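Long-range contacts in 2-hydroxyisobutyryl-CoA synthetase (Aquincola tertiaricarbonis, PDB 6HE2), which belongs to the AMP-binding (ANL) enzyme superfamily, pairing a large N-terminal part that carries bound AMP with a small C-terminal domain: residues R53-C58 with S80-L85; H64-R69 with F110-C115; D372-R377 with R468-D473. All coordinates share one frame; numbering follows the deposited sequence.

Interaction 1: R53-C58 with S80-L85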
loop_
_atom_site.group_PDB
_atom_site.type_symbol
_atom_site.label_atom_id
_atom_site.label_comp_id
_atom_site.label_asym_id
_atom_site.label_seq_id
_atom_site.Cartn_x
_atom_site.Cartn_y
_atom_site.Cartn_z
ATOM N N ARG A 53 3.108 -32.249 -6.340
ATOM C CA ARG A 53 2.383 -31.001 -6.043
ATOM C C ARG A 53 1.509 -30.560 -7.232
ATOM O O ARG A 53 0.369 -30.184 -7.018
ATOM C CB ARG A 53 3.346 -29.868 -5.626
ATOM C CG ARG A 53 2.639 -28.553 -5.297
ATOM C CD ARG A 53 1.599 -28.692 -4.194
ATOM N NE ARG A 53 2.179 -29.268 -2.983
ATOM C CZ ARG A 53 2.839 -28.574 -2.065
ATOM N NH1 ARG A 53 3.338 -29.182 -1.004
ATOM N NH2 ARG A 53 2.988 -27.262 -2.194
ATOM N N LEU A 54 2.019 -30.664 -8.466
ATOM C CA LEU A 54 1.284 -30.324 -9.690
ATOM C C LEU A 54 0.050 -31.189 -9.838
ATOM O O LEU A 54 -0.963 -30.709 -10.313
ATOM C CB LEU A 54 2.177 -30.444 -10.952
ATOM C CG LEU A 54 3.303 -29.426 -11.102
ATOM C CD1 LEU A 54 4.237 -29.820 -12.235
ATOM C CD2 LEU A 54 2.761 -28.042 -11.351
ATOM N N GLN A 55 0.145 -32.457 -9.434
ATOM C CA GLN A 55 -0.959 -33.413 -9.413
ATOM C C GLN A 55 -2.003 -32.925 -8.397
ATOM O O GLN A 55 -3.191 -32.910 -8.728
ATOM C CB GLN A 55 -0.453 -34.830 -9.061
ATOM C CG GLN A 55 0.381 -35.474 -10.172
ATOM C CD GLN A 55 1.177 -36.692 -9.741
ATOM O OE1 GLN A 55 1.447 -36.927 -8.553
ATOM N NE2 GLN A 55 1.651 -37.454 -10.717
ATOM N N GLN A 56 -1.561 -32.492 -7.181
ATOM C CA GLN A 56 -2.467 -31.969 -6.142
ATOM C C GLN A 56 -3.167 -30.699 -6.625
ATOM O O GLN A 56 -4.379 -30.606 -6.508
ATOM C CB GLN A 56 -1.720 -31.639 -4.828
ATOM C CG GLN A 56 -1.152 -32.816 -4.056
ATOM C CD GLN A 56 -0.461 -32.311 -2.821
ATOM O OE1 GLN A 56 0.689 -31.856 -2.869
ATOM N NE2 GLN A 56 -1.175 -32.320 -1.698
ATOM N N VAL A 57 -2.389 -29.717 -7.143
ATOM C CA VAL A 57 -2.878 -28.428 -7.641
ATOM C C VAL A 57 -3.849 -28.598 -8.832
ATOM O O VAL A 57 -4.889 -27.938 -8.865
ATOM C CB VAL A 57 -1.722 -27.442 -7.979
ATOM C CG1 VAL A 57 -2.277 -26.111 -8.515
ATOM C CG2 VAL A 57 -0.822 -27.199 -6.762
ATOM N N CYS A 58 -3.502 -29.441 -9.809
ATOM C CA CYS A 58 -4.373 -29.663 -10.963
ATOM C C CYS A 58 -5.671 -30.311 -10.527
ATOM O O CYS A 58 -6.729 -29.900 -10.996
ATOM C CB CYS A 58 -3.678 -30.461 -12.066
ATOM S SG CYS A 58 -2.429 -29.514 -12.977
ATOM N N SER A 80 -5.877 -37.331 -14.084
ATOM C CA SER A 80 -5.339 -38.696 -14.069
ATOM C C SER A 80 -4.155 -38.889 -15.060
ATOM O O SER A 80 -3.294 -39.742 -14.815
ATOM C CB SER A 80 -6.443 -39.710 -14.327
ATOM O OG SER A 80 -6.953 -39.590 -15.643
ATOM N N GLN A 81 -4.098 -38.044 -16.132
ATOM C CA GLN A 81 -3.081 -38.068 -17.198
ATOM C C GLN A 81 -1.732 -37.458 -16.809
ATOM O O GLN A 81 -0.742 -37.744 -17.468
ATOM C CB GLN A 81 -3.610 -37.409 -18.489
ATOM C CG GLN A 81 -4.714 -38.214 -19.146
ATOM C CD GLN A 81 -5.263 -37.570 -20.386
ATOM O OE1 GLN A 81 -5.751 -36.442 -20.376
ATOM N NE2 GLN A 81 -5.245 -38.307 -21.479
ATOM N N LEU A 82 -1.682 -36.614 -15.767
ATOM C CA LEU A 82 -0.430 -35.997 -15.318
ATOM C C LEU A 82 0.398 -37.026 -14.531
ATOM O O LEU A 82 0.130 -37.282 -13.349
ATOM C CB LEU A 82 -0.724 -34.713 -14.506
ATOM C CG LEU A 82 0.440 -33.993 -13.807
ATOM C CD1 LEU A 82 1.579 -33.707 -14.764
ATOM C CD2 LEU A 82 -0.043 -32.714 -13.152
ATOM N N LYS A 83 1.366 -37.664 -15.220
ATOM C CA LYS A 83 2.208 -38.707 -14.634
ATOM C C LYS A 83 3.720 -38.402 -14.725
ATOM O O LYS A 83 4.534 -39.176 -14.232
ATOM C CB LYS A 83 1.860 -40.083 -15.243
ATOM C CG LYS A 83 0.477 -40.591 -14.833
ATOM C CD LYS A 83 -0.042 -41.674 -15.765
ATOM C CE LYS A 83 -0.159 -43.021 -15.084
ATOM N NZ LYS A 83 -1.306 -43.083 -14.134
ATOM N N SER A 84 4.085 -37.274 -15.354
ATOM C CA SER A 84 5.462 -36.795 -15.517
ATOM C C SER A 84 5.429 -35.319 -15.887
ATOM O O SER A 84 4.388 -34.837 -16.329
ATOM C CB SER A 84 6.192 -37.589 -16.600
ATOM O OG SER A 84 5.742 -37.256 -17.899
ATOM N N LEU A 85 6.576 -34.619 -15.755
ATOM C CA LEU A 85 6.738 -33.209 -16.135
ATOM C C LEU A 85 6.646 -33.050 -17.664
ATOM O O LEU A 85 6.419 -31.942 -18.164
ATOM C CB LEU A 85 8.080 -32.651 -15.619
ATOM C CG LEU A 85 8.207 -32.435 -14.100
ATOM C CD1 LEU A 85 9.611 -31.993 -13.730
ATOM C CD2 LEU A 85 7.214 -31.395 -13.585
#

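Interaction 2: H64-R69 with F110-C115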
loop_
_atom_site.group_PDB
_atom_site.type_symbol
_atom_site.label_atom_id
_atom_site.label_comp_id
_atom_site.label_asym_id
_atom_site.label_seq_id
_atom_site.Cartn_x
_atom_site.Cartn_y
_atom_site.Cartn_z
ATOM N N HIS A 64 -12.511 -27.116 -8.077
ATOM C CA HIS A 64 -12.977 -25.785 -7.627
ATOM C C HIS A 64 -13.052 -24.693 -8.700
ATOM O O HIS A 64 -13.648 -23.640 -8.436
ATOM C CB HIS A 64 -12.116 -25.282 -6.439
ATOM C CG HIS A 64 -12.072 -26.235 -5.291
ATOM N ND1 HIS A 64 -11.166 -27.291 -5.259
ATOM C CD2 HIS A 64 -12.877 -26.319 -4.210
ATOM C CE1 HIS A 64 -11.430 -27.952 -4.143
ATOM N NE2 HIS A 64 -12.458 -27.409 -3.485
ATOM N N ALA A 65 -12.467 -24.933 -9.889
ATOM C CA ALA A 65 -12.432 -23.950 -10.979
ATOM C C ALA A 65 -13.014 -24.458 -12.308
ATOM O O ALA A 65 -12.289 -25.113 -13.069
ATOM C CB ALA A 65 -11.001 -23.458 -11.197
ATOM N N PRO A 66 -14.275 -24.087 -12.668
ATOM C CA PRO A 66 -14.817 -24.509 -13.972
ATOM C C PRO A 66 -14.015 -23.957 -15.154
ATOM O O PRO A 66 -14.035 -24.570 -16.224
ATOM C CB PRO A 66 -16.265 -24.005 -13.932
ATOM C CG PRO A 66 -16.570 -23.889 -12.456
ATOM C CD PRO A 66 -15.297 -23.352 -11.894
ATOM N N PHE A 67 -13.261 -22.834 -14.952
ATOM C CA PHE A 67 -12.391 -22.238 -15.968
ATOM C C PHE A 67 -11.395 -23.295 -16.436
ATOM O O PHE A 67 -11.262 -23.506 -17.641
ATOM C CB PHE A 67 -11.635 -21.006 -15.417
ATOM C CG PHE A 67 -10.544 -20.468 -16.324
ATOM C CD1 PHE A 67 -10.850 -19.614 -17.380
ATOM C CD2 PHE A 67 -9.215 -20.839 -16.139
ATOM C CE1 PHE A 67 -9.844 -19.120 -18.219
ATOM C CE2 PHE A 67 -8.210 -20.368 -16.996
ATOM C CZ PHE A 67 -8.529 -19.493 -18.021
ATOM N N TYR A 68 -10.693 -23.954 -15.482
ATOM C CA TYR A 68 -9.718 -25.004 -15.794
ATOM C C TYR A 68 -10.340 -26.299 -16.288
ATOM O O TYR A 68 -9.839 -26.833 -17.265
ATOM C CB TYR A 68 -8.776 -25.274 -14.615
ATOM C CG TYR A 68 -7.771 -24.167 -14.399
ATOM C CD1 TYR A 68 -6.773 -23.910 -15.339
ATOM C CD2 TYR A 68 -7.810 -23.376 -13.253
ATOM C CE1 TYR A 68 -5.843 -22.895 -15.145
ATOM C CE2 TYR A 68 -6.856 -22.380 -13.031
ATOM C CZ TYR A 68 -5.882 -22.137 -13.988
ATOM O OH TYR A 68 -4.932 -21.162 -13.797
ATOM N N ARG A 69 -11.412 -26.820 -15.640
ATOM C CA ARG A 69 -12.025 -28.072 -16.094
ATOM C C ARG A 69 -12.463 -27.967 -17.547
ATOM O O ARG A 69 -12.167 -28.876 -18.322
ATOM C CB ARG A 69 -13.190 -28.540 -15.194
ATOM C CG ARG A 69 -13.773 -29.869 -15.670
ATOM C CD ARG A 69 -14.677 -30.520 -14.667
ATOM N NE ARG A 69 -15.286 -31.721 -15.240
ATOM C CZ ARG A 69 -15.840 -32.704 -14.535
ATOM N NH1 ARG A 69 -15.868 -32.647 -13.205
ATOM N NH2 ARG A 69 -16.368 -33.754 -15.153
ATOM N N PHE A 110 -14.227 -11.768 -10.271
ATOM C CA PHE A 110 -12.933 -12.457 -10.271
ATOM C C PHE A 110 -12.768 -13.678 -11.222
ATOM O O PHE A 110 -11.703 -14.301 -11.207
ATOM C CB PHE A 110 -12.580 -12.867 -8.820
ATOM C CG PHE A 110 -12.688 -11.747 -7.807
ATOM C CD1 PHE A 110 -11.784 -10.691 -7.811
ATOM C CD2 PHE A 110 -13.706 -11.738 -6.860
ATOM C CE1 PHE A 110 -11.902 -9.640 -6.891
ATOM C CE2 PHE A 110 -13.818 -10.689 -5.933
ATOM C CZ PHE A 110 -12.902 -9.660 -5.942
ATOM N N GLY A 111 -13.783 -13.994 -12.029
ATOM C CA GLY A 111 -13.720 -15.123 -12.957
ATOM C C GLY A 111 -14.037 -16.454 -12.304
ATOM O O GLY A 111 -14.151 -16.528 -11.075
ATOM N N ASP A 112 -14.192 -17.527 -13.104
ATOM C CA ASP A 112 -14.496 -18.827 -12.503
ATOM C C ASP A 112 -13.229 -19.717 -12.348
ATOM O O ASP A 112 -13.271 -20.922 -12.579
ATOM C CB ASP A 112 -15.678 -19.552 -13.187
ATOM C CG ASP A 112 -15.571 -19.877 -14.669
ATOM O OD1 ASP A 112 -14.601 -19.421 -15.314
ATOM O OD2 ASP A 112 -16.483 -20.556 -15.192
ATOM N N TYR A 113 -12.124 -19.097 -11.882
ATOM C CA TYR A 113 -10.857 -19.741 -11.519
ATOM C C TYR A 113 -10.444 -19.253 -10.114
ATOM O O TYR A 113 -9.348 -19.563 -9.653
ATOM C CB TYR A 113 -9.737 -19.501 -12.565
ATOM C CG TYR A 113 -9.481 -18.043 -12.861
ATOM C CD1 TYR A 113 -10.167 -17.388 -13.886
ATOM C CD2 TYR A 113 -8.573 -17.305 -12.105
ATOM C CE1 TYR A 113 -9.961 -16.031 -14.141
ATOM C CE2 TYR A 113 -8.364 -15.950 -12.346
ATOM C CZ TYR A 113 -9.054 -15.320 -13.372
ATOM O OH TYR A 113 -8.840 -13.994 -13.628
ATOM N N VAL A 114 -11.348 -18.513 -9.430
ATOM C CA VAL A 114 -11.148 -17.974 -8.075
ATOM C C VAL A 114 -10.948 -19.108 -7.006
ATOM O O VAL A 114 -10.131 -18.944 -6.099
ATOM C CB VAL A 114 -12.256 -16.945 -7.710
ATOM C CG1 VAL A 114 -13.661 -17.568 -7.733
ATOM C CG2 VAL A 114 -11.959 -16.229 -6.390
ATOM N N CYS A 115 -11.654 -20.263 -7.160
ATOM C CA CYS A 115 -11.586 -21.503 -6.356
ATOM C C CYS A 115 -12.151 -21.365 -4.957
ATOM O O CYS A 115 -13.008 -22.163 -4.558
ATOM C CB CYS A 115 -10.170 -22.072 -6.324
ATOM S SG CYS A 115 -9.534 -22.575 -7.936
HETATM O O HOH W 1 -13.759 -20.979 -9.032
#

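Interaction 3: D372-R377 with R468-D473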
loop_
_atom_site.group_PDB
_atom_site.type_symbol
_atom_site.label_atom_id
_atom_site.label_comp_id
_atom_site.label_asym_id
_atom_site.label_seq_id
_atom_site.Cartn_x
_atom_site.Cartn_y
_atom_site.Cartn_z
ATOM N N ASP A 372 5.663 -11.084 -32.504
ATOM C CA ASP A 372 6.013 -11.139 -33.924
ATOM C C ASP A 372 7.196 -12.060 -34.245
ATOM O O ASP A 372 7.909 -11.846 -35.223
ATOM C CB ASP A 372 6.219 -9.715 -34.481
ATOM C CG ASP A 372 4.957 -8.877 -34.350
ATOM O OD1 ASP A 372 3.871 -9.384 -34.695
ATOM O OD2 ASP A 372 5.050 -7.735 -33.850
ATOM N N MET A 373 7.340 -13.129 -33.459
ATOM C CA MET A 373 8.355 -14.153 -33.632
ATOM C C MET A 373 8.102 -14.863 -34.957
ATOM O O MET A 373 6.950 -15.006 -35.376
ATOM C CB MET A 373 8.268 -15.158 -32.466
ATOM C CG MET A 373 9.209 -16.353 -32.581
ATOM S SD MET A 373 8.667 -17.683 -31.499
ATOM C CE MET A 373 7.425 -18.455 -32.530
ATOM N N PHE A 374 9.188 -15.290 -35.613
ATOM C CA PHE A 374 9.145 -16.025 -36.875
ATOM C C PHE A 374 10.261 -17.073 -36.924
ATOM O O PHE A 374 11.200 -17.021 -36.124
ATOM C CB PHE A 374 9.166 -15.075 -38.092
ATOM C CG PHE A 374 10.361 -14.157 -38.196
ATOM C CD1 PHE A 374 10.377 -12.928 -37.536
ATOM C CD2 PHE A 374 11.461 -14.506 -38.979
ATOM C CE1 PHE A 374 11.479 -12.077 -37.637
ATOM C CE2 PHE A 374 12.563 -13.655 -39.078
ATOM C CZ PHE A 374 12.558 -12.439 -38.419
ATOM N N THR A 375 10.124 -18.056 -37.818
ATOM C CA THR A 375 11.109 -19.120 -37.973
ATOM C C THR A 375 11.911 -18.948 -39.240
ATOM O O THR A 375 11.341 -18.694 -40.307
ATOM C CB THR A 375 10.452 -20.499 -37.970
ATOM O OG1 THR A 375 9.336 -20.476 -38.857
ATOM C CG2 THR A 375 10.031 -20.946 -36.588
ATOM N N ILE A 376 13.242 -19.066 -39.117
ATOM C CA ILE A 376 14.195 -19.067 -40.225
ATOM C C ILE A 376 14.881 -20.447 -40.073
ATOM O O ILE A 376 15.811 -20.590 -39.269
ATOM C CB ILE A 376 15.177 -17.836 -40.199
ATOM C CG1 ILE A 376 14.437 -16.468 -40.358
ATOM C CG2 ILE A 376 16.342 -17.970 -41.223
ATOM C CD1 ILE A 376 13.959 -16.051 -41.777
ATOM N N ARG A 377 14.301 -21.480 -40.745
ATOM C CA ARG A 377 14.720 -22.892 -40.776
ATOM C C ARG A 377 15.016 -23.482 -39.405
ATOM O O ARG A 377 16.184 -23.637 -39.026
ATOM C CB ARG A 377 15.907 -23.118 -41.726
ATOM C CG ARG A 377 15.526 -23.586 -43.122
ATOM C CD ARG A 377 16.650 -23.370 -44.118
ATOM N NE ARG A 377 16.856 -21.951 -44.427
ATOM C CZ ARG A 377 17.815 -21.191 -43.900
ATOM N NH1 ARG A 377 18.669 -21.700 -43.019
ATOM N NH2 ARG A 377 17.924 -19.919 -44.245
ATOM N N ARG A 468 5.826 -2.122 -35.546
ATOM C CA ARG A 468 5.616 -3.422 -36.196
ATOM C C ARG A 468 6.571 -3.446 -37.399
ATOM O O ARG A 468 6.229 -3.092 -38.532
ATOM C CB ARG A 468 4.135 -3.634 -36.583
ATOM C CG ARG A 468 3.135 -3.544 -35.417
ATOM C CD ARG A 468 3.143 -4.741 -34.467
ATOM N NE ARG A 468 2.727 -5.987 -35.120
ATOM C CZ ARG A 468 1.467 -6.403 -35.226
ATOM N NH1 ARG A 468 0.473 -5.674 -34.730
ATOM N NH2 ARG A 468 1.191 -7.548 -35.836
ATOM N N ARG A 469 7.810 -3.809 -37.092
ATOM C CA ARG A 469 8.962 -3.799 -37.975
ATOM C C ARG A 469 9.091 -5.003 -38.910
ATOM O O ARG A 469 9.932 -4.949 -39.804
ATOM C CB ARG A 469 10.229 -3.628 -37.126
ATOM C CG ARG A 469 10.238 -2.292 -36.406
ATOM C CD ARG A 469 11.594 -1.941 -35.871
ATOM N NE ARG A 469 11.615 -0.584 -35.323
ATOM C CZ ARG A 469 11.462 -0.287 -34.036
ATOM N NH1 ARG A 469 11.261 -1.248 -33.145
ATOM N NH2 ARG A 469 11.502 0.972 -33.633
ATOM N N VAL A 470 8.266 -6.067 -38.740
ATOM C CA VAL A 470 8.345 -7.270 -39.592
ATOM C C VAL A 470 7.439 -7.171 -40.820
ATOM O O VAL A 470 6.263 -6.818 -40.693
ATOM C CB VAL A 470 8.118 -8.608 -38.819
ATOM C CG1 VAL A 470 8.408 -9.818 -39.707
ATOM C CG2 VAL A 470 8.969 -8.667 -37.564
ATOM N N ILE A 471 8.000 -7.517 -41.996
ATOM C CA ILE A 471 7.342 -7.557 -43.314
ATOM C C ILE A 471 7.539 -8.954 -43.958
ATOM O O ILE A 471 8.677 -9.425 -44.058
ATOM C CB ILE A 471 7.833 -6.414 -44.272
ATOM C CG1 ILE A 471 7.830 -5.015 -43.598
ATOM C CG2 ILE A 471 7.024 -6.389 -45.577
ATOM C CD1 ILE A 471 8.841 -3.984 -44.232
ATOM N N ASP A 472 6.420 -9.587 -44.403
ATOM C CA ASP A 472 6.317 -10.890 -45.109
ATOM C C ASP A 472 6.799 -12.110 -44.278
ATOM O O ASP A 472 6.904 -12.011 -43.053
ATOM C CB ASP A 472 7.035 -10.843 -46.483
ATOM C CG ASP A 472 6.245 -11.379 -47.664
ATOM O OD1 ASP A 472 5.849 -12.573 -47.628
ATOM O OD2 ASP A 472 6.093 -10.637 -48.660
ATOM N N ASP A 473 7.030 -13.272 -44.962
ATOM C CA ASP A 473 7.504 -14.555 -44.424
ATOM C C ASP A 473 7.961 -15.472 -45.569
ATOM O O ASP A 473 8.736 -16.406 -45.359
ATOM C CB ASP A 473 6.415 -15.254 -43.587
ATOM C CG ASP A 473 6.770 -15.394 -42.119
ATOM O OD1 ASP A 473 7.655 -16.224 -41.798
ATOM O OD2 ASP A 473 6.142 -14.699 -41.287
HETATM O O HOH W 2 7.353 -17.910 -39.355
#

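Interaction 1: R53-C58 with S80-L85
Leu82 is the bump of this contact, and the hollow it fills is on helix 43-64, between Leu54, Gln55 and Cys58. The side chain leaves the loop with CG anti to the backbone N (chi1 173°), which carries the isobutyl group toward the helix. Its CD2 methyl goes deepest. Leu82 CD2 sits 3.9 Å from Leu54 CB and 3.6 Å from Leu54 O, so it rests on helix backbone as well as on side chains. One turn on, Cys58 SG borders the same hollow, 4.0 Å from Leu82 CD2. Gln55 forms another wall, with its CG 3.9 Å from Leu82 CG.

Beyond CG the Gln55 chain is extended and passes Leu82 to reach the loop backbone. Its NE2 donates to Leu82 O at 3.0 Å, with an N-H...O angle of 153°. The donor is tilted 32° from the carbonyl plane. The amide therefore ties down the residue whose side chain is already plugged into the helix.

Leu54 makes a second, smaller fit. Its CD1 meets Leu85 CD2 at 3.6 Å, and the two side chains cross at about a right angle. Tyr305 of strand 304-310 touches both leucines. Phe88 of helix 85-91 packs on Leu54, Cys58 and Leu82, and Leu51 also touches Leu82.

Ser84 faces away from the helix. Its OG caps the start of helix 85-91 by accepting from Asp87 N. Lys83 N is hydrogen-bonded to Asp87 OD2, so the turn is tied to the first residues of the new helix. The arrangement is a helix-to-helix connection with a serine N-cap, docked onto helix 43-64 chiefly by the buried Leu82. It belongs to the helical beginning of the N-terminal part of this ANL-family enzyme.

Interaction 2: H64-R69 with F110-C115
Phe67 meets Asp112 and Tyr113 with its CB and the near part of its ring. Phe67 CB lies 3.3 Å from Asp112 O and 3.4 Å from Asp112 OD1. The same CB touches Tyr113 CB. CG is anti to the backbone N (chi1 170°), which lays the side chain beside that of Tyr113, pointing the same way. Phe67 CG is 3.9 Å from Tyr113 CD1, which stands over one face of the Phe67 ring, toward its rim. Phe67 CD1 lies near the same atom. The pair is edge-to-face (T-shaped), with the edge of Tyr113 toward Phe67 and the planes at 62°. Phe67 CD2 approaches Tyr113 CB and also lies over the centre of the Tyr68 ring, 3.8 Å above its plane. Asp112 OD1 and Tyr68 CE1 lie at the edge of the Phe67 ring. The side chain also touches Asp99 and Ser103 of helix 97-106.

The contact lies in the N-terminal part of the ANL fold, where helix 43-64 breaks at Ala65 and helix 66-74 begins. The loop from helix 97-106 to strand 121-126 crosses this break. Phe67 N, in the first turn of the new helix, donates to Asp112 O at 3.0 Å, with the donor well above the carbonyl plane. The loop carbonyl thus satisfies an N-H of the helix start. Asp112 OD2 forms a salt bridge with Arg70 and OD1 a hydrogen bond with Ser103, which fixes the carboxylate from both oxygens.

Before the break, Ala65 CB packs on Cys115 SG at 3.7 Å, and His64 CB meets Cys115 CB. The His64 ring stacks with Tyr60, and its ND1 is hydrogen-bonded to Tyr60 O. A water joins the two backbones, donating to His64 O at 2.7 Å and accepting from Cys115 N at 2.9 Å.

Interaction 3: D372-R377 with R468-D473
Val470 and Phe374 meet where the short end strand 470-471 of the C-terminal domain's mixed sheet approaches the hairpin of strands 374-376 and 379-381. By sequence, residues 372-377 probably belong to the A8 motif, near the hinge of ANL enzymes. No strand-to-strand backbone bonds join the two segments; side chains and a water bridge do most of the work.

Val470 CG2 is 4.2 Å from Phe374 CE1 and also packs near Asp372 O. Ile404 and Ile381 add to the apolar cover of Phe374, while Pro383 touches both Asp372 and Val470.

At the outer end Asp372 and Arg468 form a salt bridge, Asp372 OD2 to Arg468 NE at 3.2 Å. The arginine is bent at chi2 and chi3 (-74° and -64°), which brings its head back to the aspartate. The carboxylate and guanidinium planes are nearly parallel, 14° apart, but stepped: the carboxylate lies obliquely off the guanidinium plane. Asp372 OD1 lies 3.4 Å from Arg468 NH2.

At the far end Asp473, the last modelled residue, is poorly ordered. A water donates to its OD1 at 3.0 Å and accepts from Thr375 N at 3.2 Å.

Interactions 1 and 2 are neighbours in the N-terminal part, on the same side of the chain's centre. Their centres are about 18 Å apart, and their nearest atoms are about 6 Å apart without touching. Helix 43-64 carries residues 53-58 and helix 66-74 carries most of 64-69. The segments alternate along the chain, so interaction 1 spans the start of interaction 2 in sequence. Interaction 3 comes later in sequence and ties together parts of the C-terminal domain. Its centre is about 36 Å from both other centres, with nearest atoms about 20 and 22 Å away. The first two contacts lie in the helical start of the N-terminal part, the third in the small domain.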